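Local coordinates for plasmid pRiA4b Orf3-like domain-containing protein (Methanosarcina mazei, PDB 2I1S) that is of unknown function and belongs to the plasmid pRiA4b ORF-3-like family, with a mixed beta sheet as its main structural element, at residues Y9-S14 with V113-E118; Y32-L37 with A88-Y93; E56-K61 with L96-A101. All coordinates share one frame; numbering follows the deposited sequence.

Interaction 1. Residues Y9-S14 with V113-E118; sequences YHLKLS and VKVRLE
Leu13 and Val115 lie side by side and point the same way, with Leu13 CD2 3.7 Å from Val115 CG1. They form a non-hydrogen-bonded pair of two antiparallel strands, whose short axes run 165° apart. Leu11 and Leu117 are the next such pair on this face. Leu117 CD1 touches Leu11 CD2 at 3.8 Å. Leu117 CD1 also lies 3.5 Å from Tyr9 CB, with Tyr9 CG just beyond. The methyl approaches the tyrosine ring obliquely. At the other end Val113 CG1 packs on Leu13 CB. This is the tight side of the contact. Helix 34-44 packs on part of it, with Leu37 on Leu11 and Ile41 on both Leu13 and Val115.

The other face carries Lys12, Ser14, Lys114 and Arg116. It is more open, with Lys114 and Arg116 exposed to solvent. The aliphatic part of Lys12 passes Glu118 obliquely, with Lys12 CD 4.1 Å from Glu118 OE2. The charged ends of three side chains find partners outside the pair of strands. Lys12 NZ bonds to Gln21 and the side chain makes a cation-pi contact with Trp23. Arg116 pairs with Glu100, and Glu118 with Arg25.

Five backbone hydrogen bonds join the strands. Lys12 and Arg116 exchange two, the shorter being Lys12 N to Arg116 O at 2.7 Å. Ser14 and Lys114 exchange two more. Glu118 N gives the fifth to His10 O, nearly straight at 166°. The hydrogen bonds between these two segments are all backbone bonds, while the side chains divide into an apolar layer facing helix 34-44 and a polar layer whose charges tie these strands to their neighbours in the sheet.

Interaction 2. Residues Y32-L37 with A88-Y93; sequences YTFLDL and AKLSDY
Leu90 and Phe34 bury the most surface in this contact, and they meet methyl to ring. Leu90 CD2 stands over the centre of one face of the Phe34 ring, 3.7 Å from its centroid and 8° off the ring normal. This is a CH-pi contact. Leu90 CD2 also touches Leu37 CD2 at 3.8 Å. The other branch of Leu90, CD1, packs on Tyr32 CB.

Other atoms of the Phe34 ring also make contacts. Phe34 CD2 lies 3.7 Å from Ala88 CB, and the carbonyl oxygens of Ala88 and Lys89 are at the edge. Phe34 CE2 reaches Tyr93 CD2 at 3.6 Å. The two rings form an offset edge-to-face pair, planes at 85°, with the edge of Phe34 toward the face of Tyr93.

Tyr32 is the third main contributor. Its backbone takes part: Leu90 N donates to Tyr32 O at 2.9 Å. Phe34 N donates to Ala88 O at 3.0 Å. These bonds flank Thr33, the N-cap of helix 34-44. Thr33 and Asp36 form a capping box, although the bond from Asp36 N to Thr33 OG1 is weak.

The contact thus joins the start of helix 34-44 to the short, weakly bonded helical turn 90-93. Phe55 meets the Phe34 ring edge-to-face, Ile68 of strand 65-69 touches Phe34, Ala88 and Tyr93, and Tyr9 of strand 7-15 packs on Leu90.

Interaction 3. Residues E56-K61 with L96-A101; sequences EMVNPK and LENKEA
Asn98 reaches across to Val58 with its side-chain amide. Asn98 ND2 donates to Val58 O at 2.8 Å, with an angle of 149° at the hydrogen. The donor stands above the carbonyl plane, 36° out of it. The same nitrogen also donates to the backbone oxygen of Tyr93, so the amide joins two parts of the chain. Asn98 OD1 faces the valine side chain and lies 3.7 Å from Val58 CB. Pro60 CD packs against Asn98 ND2.

Met57 makes the other side-chain contact. Its CB is followed by CG anti to the backbone N (chi1 -175°), and Met57 CG comes 3.7 Å from Glu100 O. The chain stays extended. Next, Met57 SD meets Ala101 CB, also at 3.7 Å. At the tip, the methyl Met57 CE lies 3.2 Å from Glu100 O and is near Asn98 O as well. Tyr93 and Phe94 touch this side chain too.

Strands 53-58 and 100-105 are antiparallel neighbours in the mixed sheet, and this is where the pair frays. Deeper in the sheet Glu56 still shares backbone hydrogen bonding with Leu102. At Val58 a water takes the place of a direct link. It accepts from Val58 N at 3.0 Å and donates to Glu100 O at 2.9 Å. Beyond it the chains part, and the Asn98 amide makes the next bond across. Past the strand, Asn59 OD1 accepts from Lys61 N in an Asx turn.

How the interactions relate
The centre of interaction 1 lies about 8 Å from the centre of the chain, that of interaction 3 about 17 Å. Both are partly buried, and both belong to the same sheet. Their strands 111-122 and 100-105 are adjacent, and Leu117 N probably bonds to Lys99 O. A regular backbone ladder holds the first. A side-chain amide and a water serve at the frayed edge of the third. Interaction 2 is buried and relies on aromatic and methyl packing at the start of helix 34-44. It touches interaction 1 where Tyr9 OH packs on Ser91 CA, and Tyr93 also borders Pro60 of interaction 3. Along the chain, interactions 2 and 3 cross, and both are nested within the loop closed by interaction 1.

Interaction 1. Residues Y9-S14 with V113-E118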
loop_
_atom_site.group_PDB
_atom_site.type_symbol
_atom_site.label_atom_id
_atom_site.label_comp_id
_atom_site.label_asym_id
_atom_site.label_seq_id
_atom_site.Cartn_x
_atom_site.Cartn_y
_atom_site.Cartn_z
ATOM N N TYR A 9 -12.527 5.068 -7.651
ATOM C CA TYR A 9 -12.087 5.564 -6.350
ATOM C C TYR A 9 -10.640 6.075 -6.461
ATOM O O TYR A 9 -9.741 5.305 -6.819
ATOM C CB TYR A 9 -12.199 4.427 -5.326
ATOM C CG TYR A 9 -13.633 3.992 -4.977
ATOM C CD1 TYR A 9 -14.744 4.532 -5.656
ATOM C CD2 TYR A 9 -13.870 3.050 -3.954
ATOM C CE1 TYR A 9 -16.054 4.159 -5.331
ATOM C CE2 TYR A 9 -15.165 2.664 -3.614
ATOM C CZ TYR A 9 -16.266 3.226 -4.312
ATOM O OH TYR A 9 -17.578 2.842 -3.994
ATOM N N HIS A 10 -10.433 7.373 -6.177
ATOM C CA HIS A 10 -9.099 7.975 -6.051
ATOM C C HIS A 10 -8.588 7.804 -4.610
ATOM O O HIS A 10 -9.100 8.454 -3.661
ATOM C CB HIS A 10 -9.108 9.460 -6.440
ATOM C CG HIS A 10 -9.693 9.721 -7.798
ATOM N ND1 HIS A 10 -9.089 10.544 -8.726
ATOM C CD2 HIS A 10 -10.825 9.264 -8.391
ATOM C CE1 HIS A 10 -9.822 10.586 -9.829
ATOM N NE2 HIS A 10 -10.878 9.811 -9.652
ATOM N N LEU A 11 -7.586 6.920 -4.461
ATOM C CA LEU A 11 -7.097 6.480 -3.156
ATOM C C LEU A 11 -5.724 7.044 -2.901
ATOM O O LEU A 11 -4.901 7.047 -3.811
ATOM C CB LEU A 11 -7.011 4.938 -3.123
ATOM C CG LEU A 11 -8.327 4.175 -3.317
ATOM C CD1 LEU A 11 -8.063 2.659 -3.316
ATOM C CD2 LEU A 11 -9.442 4.555 -2.273
ATOM N N LYS A 12 -5.447 7.526 -1.693
ATOM C CA LYS A 12 -4.044 7.701 -1.312
ATOM C C LYS A 12 -3.621 6.543 -0.440
ATOM O O LYS A 12 -4.395 6.065 0.390
ATOM C CB LYS A 12 -3.799 9.011 -0.594
ATOM C CG LYS A 12 -2.330 9.363 -0.454
ATOM C CD LYS A 12 -2.187 10.645 0.320
ATOM C CE LYS A 12 -0.714 10.852 0.649
ATOM N NZ LYS A 12 -0.447 11.967 1.592
ATOM N N LEU A 13 -2.405 6.062 -0.683
ATOM C CA LEU A 13 -1.784 4.972 0.085
ATOM C C LEU A 13 -0.503 5.484 0.693
ATOM O O LEU A 13 0.385 5.939 -0.047
ATOM C CB LEU A 13 -1.433 3.797 -0.807
ATOM C CG LEU A 13 -2.471 3.338 -1.840
ATOM C CD1 LEU A 13 -1.938 2.144 -2.603
ATOM C CD2 LEU A 13 -3.815 3.030 -1.209
ATOM N N SER A 14 -0.400 5.444 2.024
ATOM C CA SER A 14 0.812 5.907 2.692
ATOM C C SER A 14 1.371 4.869 3.645
ATOM O O SER A 14 0.648 4.291 4.453
ATOM C CB SER A 14 0.607 7.270 3.399
ATOM O OG SER A 14 0.091 7.161 4.723
ATOM N N VAL A 113 -0.052 0.232 5.673
ATOM C CA VAL A 113 -0.378 1.211 4.671
ATOM C C VAL A 113 -1.729 1.831 5.034
ATOM O O VAL A 113 -2.687 1.098 5.236
ATOM C CB VAL A 113 -0.446 0.571 3.282
ATOM C CG1 VAL A 113 -0.851 1.642 2.217
ATOM C CG2 VAL A 113 0.878 -0.143 2.945
ATOM N N LYS A 114 -1.781 3.163 5.157
ATOM C CA LYS A 114 -3.051 3.889 5.309
ATOM C C LYS A 114 -3.690 4.020 3.951
ATOM O O LYS A 114 -3.032 4.383 2.954
ATOM C CB LYS A 114 -2.859 5.291 5.878
ATOM C CG LYS A 114 -2.502 5.414 7.327
ATOM C CD LYS A 114 -2.263 6.933 7.631
ATOM C CE LYS A 114 -2.560 7.350 9.107
ATOM N NZ LYS A 114 -1.338 7.264 9.969
ATOM N N VAL A 115 -4.966 3.707 3.884
ATOM C CA VAL A 115 -5.688 3.816 2.600
ATOM C C VAL A 115 -6.771 4.860 2.842
ATOM O O VAL A 115 -7.599 4.723 3.745
ATOM C CB VAL A 115 -6.299 2.458 2.119
ATOM C CG1 VAL A 115 -6.954 2.621 0.762
ATOM C CG2 VAL A 115 -5.238 1.328 2.098
ATOM N N ARG A 116 -6.711 5.940 2.089
ATOM C CA ARG A 116 -7.673 7.007 2.229
ATOM C C ARG A 116 -8.342 7.263 0.877
ATOM O O ARG A 116 -7.666 7.517 -0.103
ATOM C CB ARG A 116 -6.971 8.255 2.778
ATOM C CG ARG A 116 -7.729 9.554 2.558
ATOM C CD ARG A 116 -8.623 9.900 3.746
ATOM N NE ARG A 116 -7.839 10.152 4.959
ATOM C CZ ARG A 116 -7.630 11.359 5.493
ATOM N NH1 ARG A 116 -8.146 12.464 4.939
ATOM N NH2 ARG A 116 -6.902 11.453 6.600
ATOM N N LEU A 117 -9.664 7.130 0.837
ATOM C CA LEU A 117 -10.490 7.636 -0.277
ATOM C C LEU A 117 -10.515 9.172 -0.325
ATOM O O LEU A 117 -10.961 9.820 0.621
ATOM C CB LEU A 117 -11.927 7.101 -0.160
ATOM C CG LEU A 117 -12.937 7.385 -1.277
ATOM C CD1 LEU A 117 -12.604 6.641 -2.586
ATOM C CD2 LEU A 117 -14.341 7.045 -0.789
ATOM N N GLU A 118 -10.027 9.757 -1.418
ATOM C CA GLU A 118 -10.107 11.211 -1.570
ATOM C C GLU A 118 -11.269 11.646 -2.452
ATOM O O GLU A 118 -11.922 12.643 -2.154
ATOM C CB GLU A 118 -8.797 11.795 -2.093
ATOM C CG GLU A 118 -7.666 11.791 -1.060
ATOM C CD GLU A 118 -6.319 12.238 -1.633
ATOM O OE1 GLU A 118 -6.066 12.019 -2.849
ATOM O OE2 GLU A 118 -5.509 12.803 -0.858
#

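Interaction 2. Residues Y32-L37 with A88-Y93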
loop_
_atom_site.group_PDB
_atom_site.type_symbol
_atom_site.label_atom_id
_atom_site.label_comp_id
_atom_site.label_asym_id
_atom_site.label_seq_id
_atom_site.Cartn_x
_atom_site.Cartn_y
_atom_site.Cartn_z
ATOM N N TYR A 32 -14.260 -3.119 -7.323
ATOM C CA TYR A 32 -13.119 -3.843 -6.781
ATOM C C TYR A 32 -13.414 -4.474 -5.444
ATOM O O TYR A 32 -14.103 -3.876 -4.616
ATOM C CB TYR A 32 -11.922 -2.903 -6.629
ATOM C CG TYR A 32 -10.812 -3.144 -7.638
ATOM C CD1 TYR A 32 -11.083 -3.696 -8.893
ATOM C CD2 TYR A 32 -9.496 -2.795 -7.335
ATOM C CE1 TYR A 32 -10.065 -3.925 -9.800
ATOM C CE2 TYR A 32 -8.485 -3.009 -8.224
ATOM C CZ TYR A 32 -8.763 -3.563 -9.455
ATOM O OH TYR A 32 -7.715 -3.788 -10.334
ATOM N N THR A 33 -12.911 -5.705 -5.266
ATOM C CA THR A 33 -12.962 -6.392 -3.991
ATOM C C THR A 33 -11.727 -5.949 -3.208
ATOM O O THR A 33 -10.854 -5.257 -3.752
ATOM C CB THR A 33 -12.969 -7.929 -4.154
ATOM O OG1 THR A 33 -11.735 -8.364 -4.745
ATOM C CG2 THR A 33 -14.114 -8.387 -5.036
ATOM N N PHE A 34 -11.650 -6.322 -1.932
ATOM C CA PHE A 34 -10.425 -6.117 -1.170
ATOM C C PHE A 34 -9.241 -6.934 -1.700
ATOM O O PHE A 34 -8.116 -6.471 -1.621
ATOM C CB PHE A 34 -10.668 -6.276 0.334
ATOM C CG PHE A 34 -11.363 -5.081 0.940
ATOM C CD1 PHE A 34 -10.641 -4.121 1.647
ATOM C CD2 PHE A 34 -12.720 -4.876 0.742
ATOM C CE1 PHE A 34 -11.287 -2.988 2.184
ATOM C CE2 PHE A 34 -13.363 -3.748 1.267
ATOM C CZ PHE A 34 -12.653 -2.806 1.994
ATOM N N LEU A 35 -9.479 -8.109 -2.279
ATOM C CA LEU A 35 -8.375 -8.871 -2.865
ATOM C C LEU A 35 -7.708 -8.054 -3.962
ATOM O O LEU A 35 -6.489 -7.903 -3.971
ATOM C CB LEU A 35 -8.829 -10.236 -3.396
ATOM C CG LEU A 35 -7.756 -11.148 -4.019
ATOM C CD1 LEU A 35 -6.569 -11.412 -3.043
ATOM C CD2 LEU A 35 -8.341 -12.471 -4.463
ATOM N N ASP A 36 -8.529 -7.538 -4.869
ATOM C CA ASP A 36 -8.113 -6.651 -5.953
ATOM C C ASP A 36 -7.279 -5.473 -5.474
ATOM O O ASP A 36 -6.256 -5.132 -6.112
ATOM C CB ASP A 36 -9.349 -6.094 -6.669
ATOM C CG ASP A 36 -10.081 -7.127 -7.511
ATOM O OD1 ASP A 36 -9.442 -8.077 -8.016
ATOM O OD2 ASP A 36 -11.308 -6.978 -7.677
ATOM N N LEU A 37 -7.703 -4.872 -4.355
ATOM C CA LEU A 37 -6.976 -3.773 -3.711
ATOM C C LEU A 37 -5.644 -4.210 -3.077
ATOM O O LEU A 37 -4.623 -3.515 -3.218
ATOM C CB LEU A 37 -7.872 -3.083 -2.677
ATOM C CG LEU A 37 -7.269 -1.942 -1.841
ATOM C CD1 LEU A 37 -6.903 -0.764 -2.738
ATOM C CD2 LEU A 37 -8.157 -1.480 -0.665
ATOM N N ALA A 88 -15.781 -9.226 0.133
ATOM C CA ALA A 88 -15.914 -7.826 0.552
ATOM C C ALA A 88 -15.604 -6.894 -0.614
ATOM O O ALA A 88 -14.542 -7.009 -1.263
ATOM C CB ALA A 88 -15.016 -7.544 1.715
ATOM N N LYS A 89 -16.547 -5.999 -0.902
ATOM C CA LYS A 89 -16.412 -5.043 -1.995
ATOM C C LYS A 89 -16.008 -3.682 -1.430
ATOM O O LYS A 89 -16.507 -3.295 -0.382
ATOM C CB LYS A 89 -17.746 -4.936 -2.739
ATOM C CG LYS A 89 -18.120 -6.177 -3.572
ATOM C CD LYS A 89 -17.294 -6.240 -4.883
ATOM C CE LYS A 89 -18.083 -6.812 -6.093
ATOM N NZ LYS A 89 -17.828 -8.277 -6.332
ATOM N N LEU A 90 -15.116 -2.954 -2.104
ATOM C CA LEU A 90 -14.757 -1.587 -1.656
ATOM C C LEU A 90 -15.979 -0.700 -1.482
ATOM O O LEU A 90 -16.076 0.040 -0.489
ATOM C CB LEU A 90 -13.797 -0.894 -2.629
ATOM C CG LEU A 90 -12.446 -1.558 -2.885
ATOM C CD1 LEU A 90 -11.556 -0.624 -3.727
ATOM C CD2 LEU A 90 -11.775 -1.948 -1.599
ATOM N N SER A 91 -16.898 -0.807 -2.450
ATOM C CA SER A 91 -18.158 -0.054 -2.520
ATOM C C SER A 91 -19.138 -0.318 -1.375
ATOM O O SER A 91 -20.076 0.443 -1.173
ATOM C CB SER A 91 -18.853 -0.310 -3.866
ATOM O OG SER A 91 -19.463 -1.594 -3.926
ATOM N N ASP A 92 -18.920 -1.400 -0.638
ATOM C CA ASP A 92 -19.694 -1.681 0.565
ATOM C C ASP A 92 -19.120 -1.000 1.814
ATOM O O ASP A 92 -19.818 -0.885 2.830
ATOM C CB ASP A 92 -19.772 -3.187 0.778
ATOM C CG ASP A 92 -20.745 -3.862 -0.194
ATOM O OD1 ASP A 92 -21.796 -3.252 -0.527
ATOM O OD2 ASP A 92 -20.445 -5.004 -0.626
ATOM N N TYR A 93 -17.866 -0.543 1.724
ATOM C CA TYR A 93 -17.144 0.034 2.865
ATOM C C TYR A 93 -16.742 1.504 2.732
ATOM O O TYR A 93 -17.000 2.306 3.637
ATOM C CB TYR A 93 -15.893 -0.779 3.169
ATOM C CG TYR A 93 -16.158 -2.061 3.917
ATOM C CD1 TYR A 93 -16.143 -2.087 5.298
ATOM C CD2 TYR A 93 -16.387 -3.248 3.233
ATOM C CE1 TYR A 93 -16.375 -3.252 5.989
ATOM C CE2 TYR A 93 -16.627 -4.427 3.912
ATOM C CZ TYR A 93 -16.627 -4.428 5.296
ATOM O OH TYR A 93 -16.859 -5.600 5.991
#

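Interaction 3. Residues E56-K61 with L96-A101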
loop_
_atom_site.group_PDB
_atom_site.type_symbol
_atom_site.label_atom_id
_atom_site.label_comp_id
_atom_site.label_asym_id
_atom_site.label_seq_id
_atom_site.Cartn_x
_atom_site.Cartn_y
_atom_site.Cartn_z
ATOM N N GLU A 56 -8.075 -3.607 8.148
ATOM C CA GLU A 56 -8.976 -3.240 9.233
ATOM C C GLU A 56 -9.764 -2.010 8.768
ATOM O O GLU A 56 -9.178 -0.995 8.408
ATOM C CB GLU A 56 -8.198 -2.828 10.477
ATOM C CG GLU A 56 -7.647 -3.942 11.336
ATOM C CD GLU A 56 -6.946 -3.411 12.590
ATOM O OE1 GLU A 56 -7.003 -2.166 12.861
ATOM O OE2 GLU A 56 -6.338 -4.250 13.305
ATOM N N MET A 57 -11.084 -2.090 8.794
ATOM C CA MET A 57 -11.926 -0.945 8.393
ATOM C C MET A 57 -13.237 -0.962 9.187
ATOM O O MET A 57 -13.778 -2.040 9.471
ATOM C CB MET A 57 -12.165 -1.002 6.872
ATOM C CG MET A 57 -12.908 0.161 6.274
ATOM S SD MET A 57 -12.614 0.368 4.507
ATOM C CE MET A 57 -12.994 2.088 4.464
ATOM N N VAL A 58 -13.721 0.222 9.575
ATOM C CA VAL A 58 -15.107 0.385 10.048
ATOM C C VAL A 58 -16.136 -0.003 8.958
ATOM O O VAL A 58 -16.057 0.468 7.806
ATOM C CB VAL A 58 -15.392 1.849 10.526
ATOM C CG1 VAL A 58 -16.877 2.103 10.667
ATOM C CG2 VAL A 58 -14.673 2.141 11.830
ATOM N N ASN A 59 -17.094 -0.852 9.325
ATOM C CA ASN A 59 -18.175 -1.220 8.430
ATOM C C ASN A 59 -19.321 -0.186 8.540
ATOM O O ASN A 59 -19.898 -0.013 9.601
ATOM C CB ASN A 59 -18.615 -2.647 8.767
ATOM C CG ASN A 59 -19.796 -3.146 7.929
ATOM O OD1 ASN A 59 -20.359 -2.436 7.090
ATOM N ND2 ASN A 59 -20.184 -4.392 8.180
ATOM N N PRO A 60 -19.621 0.540 7.443
ATOM C CA PRO A 60 -20.634 1.610 7.505
ATOM C C PRO A 60 -22.040 1.149 7.856
ATOM O O PRO A 60 -22.828 1.950 8.388
ATOM C CB PRO A 60 -20.632 2.205 6.096
ATOM C CG PRO A 60 -19.879 1.226 5.223
ATOM C CD PRO A 60 -18.986 0.428 6.111
ATOM N N LYS A 61 -22.375 -0.107 7.555
ATOM C CA LYS A 61 -23.699 -0.649 7.949
ATOM C C LYS A 61 -23.754 -1.004 9.434
ATOM O O LYS A 61 -24.835 -1.131 9.980
ATOM C CB LYS A 61 -24.108 -1.884 7.125
ATOM C CG LYS A 61 -24.076 -1.727 5.595
ATOM C CD LYS A 61 -24.416 -3.069 4.914
ATOM C CE LYS A 61 -24.643 -2.947 3.403
ATOM N NZ LYS A 61 -23.645 -2.114 2.684
ATOM N N LEU A 96 -17.669 8.709 1.360
ATOM C CA LEU A 96 -17.077 9.992 1.695
ATOM C C LEU A 96 -17.117 10.322 3.211
ATOM O O LEU A 96 -16.271 11.073 3.689
ATOM C CB LEU A 96 -17.675 11.121 0.827
ATOM C CG LEU A 96 -17.616 11.004 -0.711
ATOM C CD1 LEU A 96 -18.480 12.082 -1.376
ATOM C CD2 LEU A 96 -16.179 11.036 -1.282
ATOM N N GLU A 97 -18.066 9.778 3.977
ATOM C CA GLU A 97 -17.896 9.818 5.445
ATOM C C GLU A 97 -17.430 8.488 6.083
ATOM O O GLU A 97 -17.689 8.237 7.265
ATOM C CB GLU A 97 -19.100 10.409 6.200
ATOM C CG GLU A 97 -20.405 9.678 6.019
ATOM C CD GLU A 97 -21.286 10.341 4.990
ATOM O OE1 GLU A 97 -20.841 10.516 3.829
ATOM O OE2 GLU A 97 -22.429 10.686 5.348
ATOM N N ASN A 98 -16.759 7.649 5.301
ATOM C CA ASN A 98 -16.051 6.487 5.828
ATOM C C ASN A 98 -14.916 6.188 4.870
ATOM O O ASN A 98 -14.986 5.240 4.079
ATOM C CB ASN A 98 -16.973 5.263 5.993
ATOM C CG ASN A 98 -16.363 4.198 6.907
ATOM O OD1 ASN A 98 -15.935 4.517 8.014
ATOM N ND2 ASN A 98 -16.306 2.938 6.445
ATOM N N LYS A 99 -13.872 7.004 4.942
ATOM C CA LYS A 99 -12.900 7.107 3.848
ATOM C C LYS A 99 -11.574 6.359 4.022
ATOM O O LYS A 99 -10.822 6.216 3.039
ATOM C CB LYS A 99 -12.667 8.565 3.423
ATOM C CG LYS A 99 -12.376 9.558 4.524
ATOM C CD LYS A 99 -12.206 10.958 3.942
ATOM C CE LYS A 99 -13.254 11.266 2.857
ATOM N NZ LYS A 99 -13.029 12.579 2.124
ATOM N N GLU A 100 -11.331 5.824 5.229
ATOM C CA GLU A 100 -10.035 5.248 5.581
ATOM C C GLU A 100 -10.034 3.752 5.989
ATOM O O GLU A 100 -10.951 3.285 6.657
ATOM C CB GLU A 100 -9.362 6.117 6.650
ATOM C CG GLU A 100 -7.828 6.119 6.564
ATOM C CD GLU A 100 -7.217 7.276 7.329
ATOM O OE1 GLU A 100 -7.467 7.360 8.554
ATOM O OE2 GLU A 100 -6.484 8.096 6.711
ATOM N N ALA A 101 -8.999 3.023 5.560
ATOM C CA ALA A 101 -8.734 1.636 5.974
ATOM C C ALA A 101 -7.304 1.551 6.448
ATOM O O ALA A 101 -6.468 2.366 6.067
ATOM C CB ALA A 101 -8.892 0.689 4.799
HETATM O O HOH W 1 -12.015 2.649 9.237
#